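Local structure of TrwG component of type IV secretion system (Bartonella birtlesii, 4JF8) at residues T38-G41 against E42-R46; S75-A78 against V79-E82. The protein is a VirB8-family component of a type IV secretion system, represented here by its NTF2-like soluble domain, and probably helps assemble the secretion channel in the bacterial envelope. All coordinates share one frame; numbering follows the deposited sequence.

Interaction 1: residues T38-G41 against E42-R46; sequences TSYG and EVVDR
The carboxylate of Asp45 is the flat group that Ser39 and Tyr40 grip, both on the syn side of its oxygens. Ser39 OG donates to Asp45 OD2 at 2.6 Å, 33° out of the carboxylate plane, and Tyr40 N reaches Asp45 OD1 at 2.9 Å, 22° out of it. The ring of Tyr40 leads away from the helix and packs edge-to-face with Tyr147; Tyr40 CB lies 3.6 Å from Val44 CG1, the methyl itself standing obliquely to the ring. Over one face of the Arg46 guanidinium, offset toward its rim, sits Glu42 OE1, 3.1 Å from Arg46 NH2, an attraction of charges with no N-H aimed at the oxygen.

Ser39 OG stands anti to its own backbone N (chi1 176°), where it also accepts from Gly41 N at 3.0 Å and closes an ST turn just before helix 42-57. Gly41, the N-cap residue, has backbone angles that suit glycine, and its carbonyl O takes the first helical bond from Asp45 N at 3.0 Å. A water joins Tyr40 O to Val44 N. Leu162 of the second subunit packs on Val44.

Tyr145 OH and Tyr147 OH, from strand 137-147, complete the grip on Asp45 OD2 and OD1. With four hydrogen bonds to its two oxygens, the buried carboxylate is probably stabilised as the anion, tying the entering loop and the first helical turn to the sheet.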
ATOM      1  N   THR A  38       6.578  -1.395  21.799  1.00 21.89           N
ATOM      2  CA  THR A  38       6.445   0.059  21.843  1.00 20.32           C
ATOM      3  C   THR A  38       6.808   0.709  20.500  1.00 18.95           C
ATOM      4  O   THR A  38       6.135   1.627  20.041  1.00 18.75           O
ATOM      5  CB  THR A  38       7.319   0.664  22.967  1.00 20.92           C
ATOM      6  OG1 THR A  38       6.924   0.121  24.243  1.00 23.47           O
ATOM      7  CG2 THR A  38       7.188   2.166  23.011  1.00 20.80           C
ATOM      8  N   SER A  39       7.879   0.230  19.882  1.00 16.95           N
ATOM      9  CA  SER A  39       8.439   0.840  18.685  1.00 15.87           C
ATOM     10  C   SER A  39       9.304  -0.169  17.971  1.00 15.43           C
ATOM     11  O   SER A  39       9.929  -1.032  18.596  1.00 16.28           O
ATOM     12  CB  SER A  39       9.290   2.051  19.084  1.00 16.01           C
ATOM     13  OG  SER A  39       9.944   2.652  17.972  1.00 15.54           O
ATOM     14  N   TYR A  40       9.358  -0.049  16.646  1.00 14.49           N
ATOM     15  CA  TYR A  40      10.318  -0.806  15.835  1.00 14.48           C
ATOM     16  C   TYR A  40      11.407   0.120  15.277  1.00 14.07           C
ATOM     17  O   TYR A  40      12.099  -0.217  14.322  1.00 15.39           O
ATOM     18  CB  TYR A  40       9.603  -1.572  14.724  1.00 14.53           C
ATOM     19  CG  TYR A  40       9.121  -2.933  15.145  1.00 15.08           C
ATOM     20  CD1 TYR A  40       9.890  -4.054  14.935  1.00 16.74           C
ATOM     21  CD2 TYR A  40       7.891  -3.095  15.756  1.00 14.84           C
ATOM     22  CE1 TYR A  40       9.437  -5.310  15.309  1.00 17.23           C
ATOM     23  CE2 TYR A  40       7.424  -4.334  16.125  1.00 15.46           C
ATOM     24  CZ  TYR A  40       8.202  -5.442  15.913  1.00 17.00           C
ATOM     25  OH  TYR A  40       7.743  -6.686  16.290  1.00 18.32           O
ATOM     26  N   GLY A  41      11.576   1.260  15.940  1.00 13.38           N
ATOM     27  CA  GLY A  41      12.567   2.236  15.516  1.00 13.75           C
ATOM     28  C   GLY A  41      11.965   3.288  14.615  1.00 13.49           C
ATOM     29  O   GLY A  41      10.834   3.159  14.129  1.00 12.99           O
ATOM     30  N   GLU A  42      12.715   4.336  14.348  1.00 13.26           N
ATOM     31  CA  GLU A  42      12.178   5.501  13.679  1.00 14.07           C
ATOM     32  C   GLU A  42      11.726   5.203  12.256  1.00 12.89           C
ATOM     33  O   GLU A  42      10.666   5.653  11.834  1.00 11.94           O
ATOM     34  CB  GLU A  42      13.170   6.678  13.676  1.00 16.16           C
ATOM     35  CG  GLU A  42      12.502   7.984  13.266  1.00 19.08           C
ATOM     36  CD  GLU A  42      13.342   9.225  13.482  1.00 22.26           C
ATOM     37  OE1 GLU A  42      12.801  10.199  14.059  1.00 25.61           O
ATOM     38  OE2 GLU A  42      14.504   9.236  13.031  1.00 24.57           O
ATOM     39  N   VAL A  43      12.540   4.481  11.500  1.00 11.98           N
ATOM     40  CA  VAL A  43      12.251   4.260  10.077  1.00 11.55           C
ATOM     41  C   VAL A  43      11.004   3.376   9.889  1.00 10.86           C
ATOM     42  O   VAL A  43      10.133   3.672   9.063  1.00 10.41           O
ATOM     43  CB  VAL A  43      13.507   3.722   9.331  1.00 12.59           C
ATOM     44  CG1 VAL A  43      13.181   3.365   7.908  1.00 12.92           C
ATOM     45  CG2 VAL A  43      14.614   4.762   9.332  1.00 13.13           C
ATOM     46  N   VAL A  44      10.896   2.302  10.655  1.00 10.35           N
ATOM     47  CA  VAL A  44       9.731   1.435  10.556  1.00 10.08           C
ATOM     48  C   VAL A  44       8.484   2.119  11.111  1.00  9.90           C
ATOM     49  O   VAL A  44       7.415   2.056  10.492  1.00  9.39           O
ATOM     50  CB  VAL A  44       9.983   0.055  11.186  1.00 10.72           C
ATOM     51  CG1 VAL A  44       8.692  -0.726  11.297  1.00 10.64           C
ATOM     52  CG2 VAL A  44      11.036  -0.690  10.354  1.00 11.28           C
ATOM     53  N   ASP A  45       8.592   2.818  12.233  1.00  9.62           N
ATOM     54  CA  ASP A  45       7.426   3.493  12.777  1.00  9.63           C
ATOM     55  C   ASP A  45       6.943   4.548  11.765  1.00  9.18           C
ATOM     56  O   ASP A  45       5.743   4.694  11.520  1.00  9.25           O
ATOM     57  CB  ASP A  45       7.726   4.180  14.105  1.00 10.08           C
ATOM     58  CG  ASP A  45       7.911   3.222  15.267  1.00 10.57           C
ATOM     59  OD1 ASP A  45       7.892   1.991  15.117  1.00 10.37           O
ATOM     60  OD2 ASP A  45       8.142   3.752  16.400  1.00 12.00           O
ATOM     61  N   ARG A  46       7.868   5.289  11.155  1.00  9.20           N
ATOM     62  CA  ARG A  46       7.484   6.296  10.157  1.00  9.32           C
ATOM     63  C   ARG A  46       6.770   5.659   8.967  1.00  8.78           C
ATOM     64  O   ARG A  46       5.814   6.223   8.457  1.00  8.42           O
ATOM     65  CB  ARG A  46       8.685   7.113   9.677  1.00 10.54           C
ATOM     66  CG  ARG A  46       9.154   8.157  10.681  1.00 11.79           C
ATOM     67  CD  ARG A  46      10.308   8.961  10.132  1.00 13.84           C
ATOM     68  NE  ARG A  46      10.485  10.181  10.913  1.00 15.74           N
ATOM     69  CZ  ARG A  46      11.611  10.879  11.015  1.00 19.24           C
ATOM     70  NH1 ARG A  46      12.724  10.494  10.397  1.00 21.57           N
ATOM     71  NH2 ARG A  46      11.617  11.968  11.768  1.00 20.41           N
TER
HETATM   72  O   HOH W   1      13.120   1.231  12.244  1.00 14.57           O

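Interaction 2: residues S75-A78 against V79-E82; sequences STAA and VQQE
Thr76 opens helix 77-85 with two bonds to the residues that follow: its carbonyl O accepts from Gln80 N at 2.8 Å, with an N-H...O angle of 170°, and its OG1 caps Val79 N at 3.3 Å. With chi1 at 62°, the hydroxyl lies between the backbone N and the carbonyl carbon, which swings it over the first turn toward that amide. The ladder continues with Gln81 N to Ala77 O at 3.0 Å and a longer bond from Glu82 N to Ala78 O; in both the donor is tilted from the carbonyl plane. A water donates to Gln80 OE1 at 2.8 Å and accepts from Gln81 NE2, joining the two amide ends, and reaches Ala77 O weakly.

This is a classic helix N-terminus, with Thr76 as N-cap and the backbone N of Val79, the third helical residue, donating to its hydroxyl. Thr76 is at the same time bonded through its backbone to Val166, which pins the start of the helix beside outermost strand 164-173 of the antiparallel sheet of the VirB8 domain. Ser75 OG is held by Tyr52 OH and Thr71 O, and Gln80 NE2 by Ala72 O, both linking back to the preceding helices.

Val79 CG1 rests against Ser75 CB at 3.7 Å, while Val79 CG2 comes within 3.4 Å of Thr76 OG1, the two side chains crossing obliquely. Val79 also packs on Tyr52 and Arg56 of helix 42-57. The extended chain of Gln80 runs back past the start of the helix, its CG 3.3 Å from Thr76 O.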
ATOM      1  N   SER A  75      -6.208   0.044  12.813  1.00  8.25           N
ATOM      2  CA  SER A  75      -6.822   0.742  13.951  1.00  8.50           C
ATOM      3  C   SER A  75      -7.330  -0.245  14.982  1.00  9.17           C
ATOM      4  O   SER A  75      -7.898  -1.271  14.630  1.00  9.39           O
ATOM      5  CB  SER A  75      -8.019   1.551  13.466  1.00  8.63           C
ATOM      6  OG  SER A  75      -7.659   2.543  12.492  1.00  8.65           O
ATOM      7  N   THR A  76      -7.176   0.075  16.260  1.00  9.12           N
ATOM      8  CA  THR A  76      -7.859  -0.699  17.291  1.00  9.94           C
ATOM      9  C   THR A  76      -9.353  -0.602  17.092  1.00  9.98           C
ATOM     10  O   THR A  76      -9.845   0.283  16.384  1.00  9.29           O
ATOM     11  CB  THR A  76      -7.569  -0.177  18.702  1.00 10.18           C
ATOM     12  OG1 THR A  76      -8.075   1.169  18.787  1.00 10.82           O
ATOM     13  CG2 THR A  76      -6.069  -0.264  19.073  1.00 10.60           C
ATOM     14  N   ALA A  77     -10.094  -1.486  17.744  1.00 10.69           N
ATOM     15  CA  ALA A  77     -11.547  -1.469  17.644  1.00 10.83           C
ATOM     16  C   ALA A  77     -12.146  -0.098  17.968  1.00 11.00           C
ATOM     17  O   ALA A  77     -13.023   0.393  17.266  1.00 11.15           O
ATOM     18  CB  ALA A  77     -12.124  -2.549  18.553  1.00 11.48           C
ATOM     19  N   ALA A  78     -11.661   0.538  19.021  1.00 11.28           N
ATOM     20  CA  ALA A  78     -12.186   1.837  19.409  1.00 11.31           C
ATOM     21  C   ALA A  78     -11.903   2.916  18.354  1.00 10.65           C
ATOM     22  O   ALA A  78     -12.744   3.762  18.059  1.00 10.98           O
ATOM     23  CB  ALA A  78     -11.658   2.281  20.761  1.00 12.52           C
ATOM     24  N   VAL A  79     -10.709   2.852  17.754  1.00  9.98           N
ATOM     25  CA  VAL A  79     -10.362   3.828  16.721  1.00  9.71           C
ATOM     26  C   VAL A  79     -11.139   3.526  15.426  1.00  9.71           C
ATOM     27  O   VAL A  79     -11.572   4.432  14.717  1.00  9.82           O
ATOM     28  CB  VAL A  79      -8.837   3.891  16.530  1.00  9.45           C
ATOM     29  CG1 VAL A  79      -8.447   4.758  15.351  1.00  9.37           C
ATOM     30  CG2 VAL A  79      -8.180   4.443  17.787  1.00  9.56           C
ATOM     31  N   GLN A  80     -11.333   2.245  15.129  1.00  9.62           N
ATOM     32  CA  GLN A  80     -12.217   1.844  14.030  1.00  9.67           C
ATOM     33  C   GLN A  80     -13.573   2.498  14.151  1.00 10.13           C
ATOM     34  O   GLN A  80     -14.088   3.052  13.172  1.00  9.93           O
ATOM     35  CB  GLN A  80     -12.415   0.326  14.021  1.00 10.02           C
ATOM     36  CG  GLN A  80     -11.240  -0.471  13.513  1.00 10.19           C
ATOM     37  CD  GLN A  80     -11.473  -1.956  13.600  1.00 11.16           C
ATOM     38  OE1 GLN A  80     -12.386  -2.431  14.283  1.00 12.04           O
ATOM     39  NE2 GLN A  80     -10.626  -2.710  12.931  1.00 11.43           N
ATOM     40  N   GLN A  81     -14.177   2.429  15.337  1.00 10.73           N
ATOM     41  CA  GLN A  81     -15.517   3.003  15.501  1.00 11.59           C
ATOM     42  C   GLN A  81     -15.528   4.504  15.226  1.00 11.26           C
ATOM     43  O   GLN A  81     -16.452   5.010  14.604  1.00 12.46           O
ATOM     44  CB  GLN A  81     -16.088   2.692  16.884  1.00 12.79           C
ATOM     45  CG  GLN A  81     -16.419   1.208  17.083  1.00 13.63           C
ATOM     46  CD  GLN A  81     -17.555   0.782  16.184  1.00 14.81           C
ATOM     47  OE1 GLN A  81     -18.644   1.394  16.208  1.00 17.83           O
ATOM     48  NE2 GLN A  81     -17.320  -0.219  15.363  1.00 14.84           N
ATOM     49  N   GLU A  82     -14.475   5.205  15.656  1.00 10.93           N
ATOM     50  CA  GLU A  82     -14.344   6.644  15.388  1.00 10.98           C
ATOM     51  C   GLU A  82     -14.226   6.906  13.883  1.00 10.47           C
ATOM     52  O   GLU A  82     -14.915   7.773  13.345  1.00 10.90           O
ATOM     53  CB  GLU A  82     -13.150   7.197  16.140  1.00 11.29           C
ATOM     54  CG  GLU A  82     -13.345   7.199  17.641  1.00 12.15           C
ATOM     55  CD  GLU A  82     -12.098   7.538  18.415  1.00 13.02           C
ATOM     56  OE1 GLU A  82     -11.006   7.587  17.826  1.00 13.15           O
ATOM     57  OE2 GLU A  82     -12.212   7.735  19.653  1.00 14.62           O
TER
HETATM   58  O   HOH W   2     -14.919  -1.933  15.488  1.00 17.21           O

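Both interactions sit at helix beginnings, where a side-chain hydroxyl takes a backbone N-H. Their centres are 21 Å apart and their nearest atoms about 12 Å, so they do not touch. Helix 42-57 connects them: residues 42-46 form its first turn, and farther along it Tyr52 and Arg56 meet Val79, with Tyr52 also bonding Ser75. Each start is tied to the sheet, interaction 1 through strand 137-147 and interaction 2 through the neighbouring strand 164-173. The second subunit reaches interaction 1 but not interaction 2. A bound 1,2-ethanediol, probably from crystallisation, lies about 3 Å from the Val44 side chain.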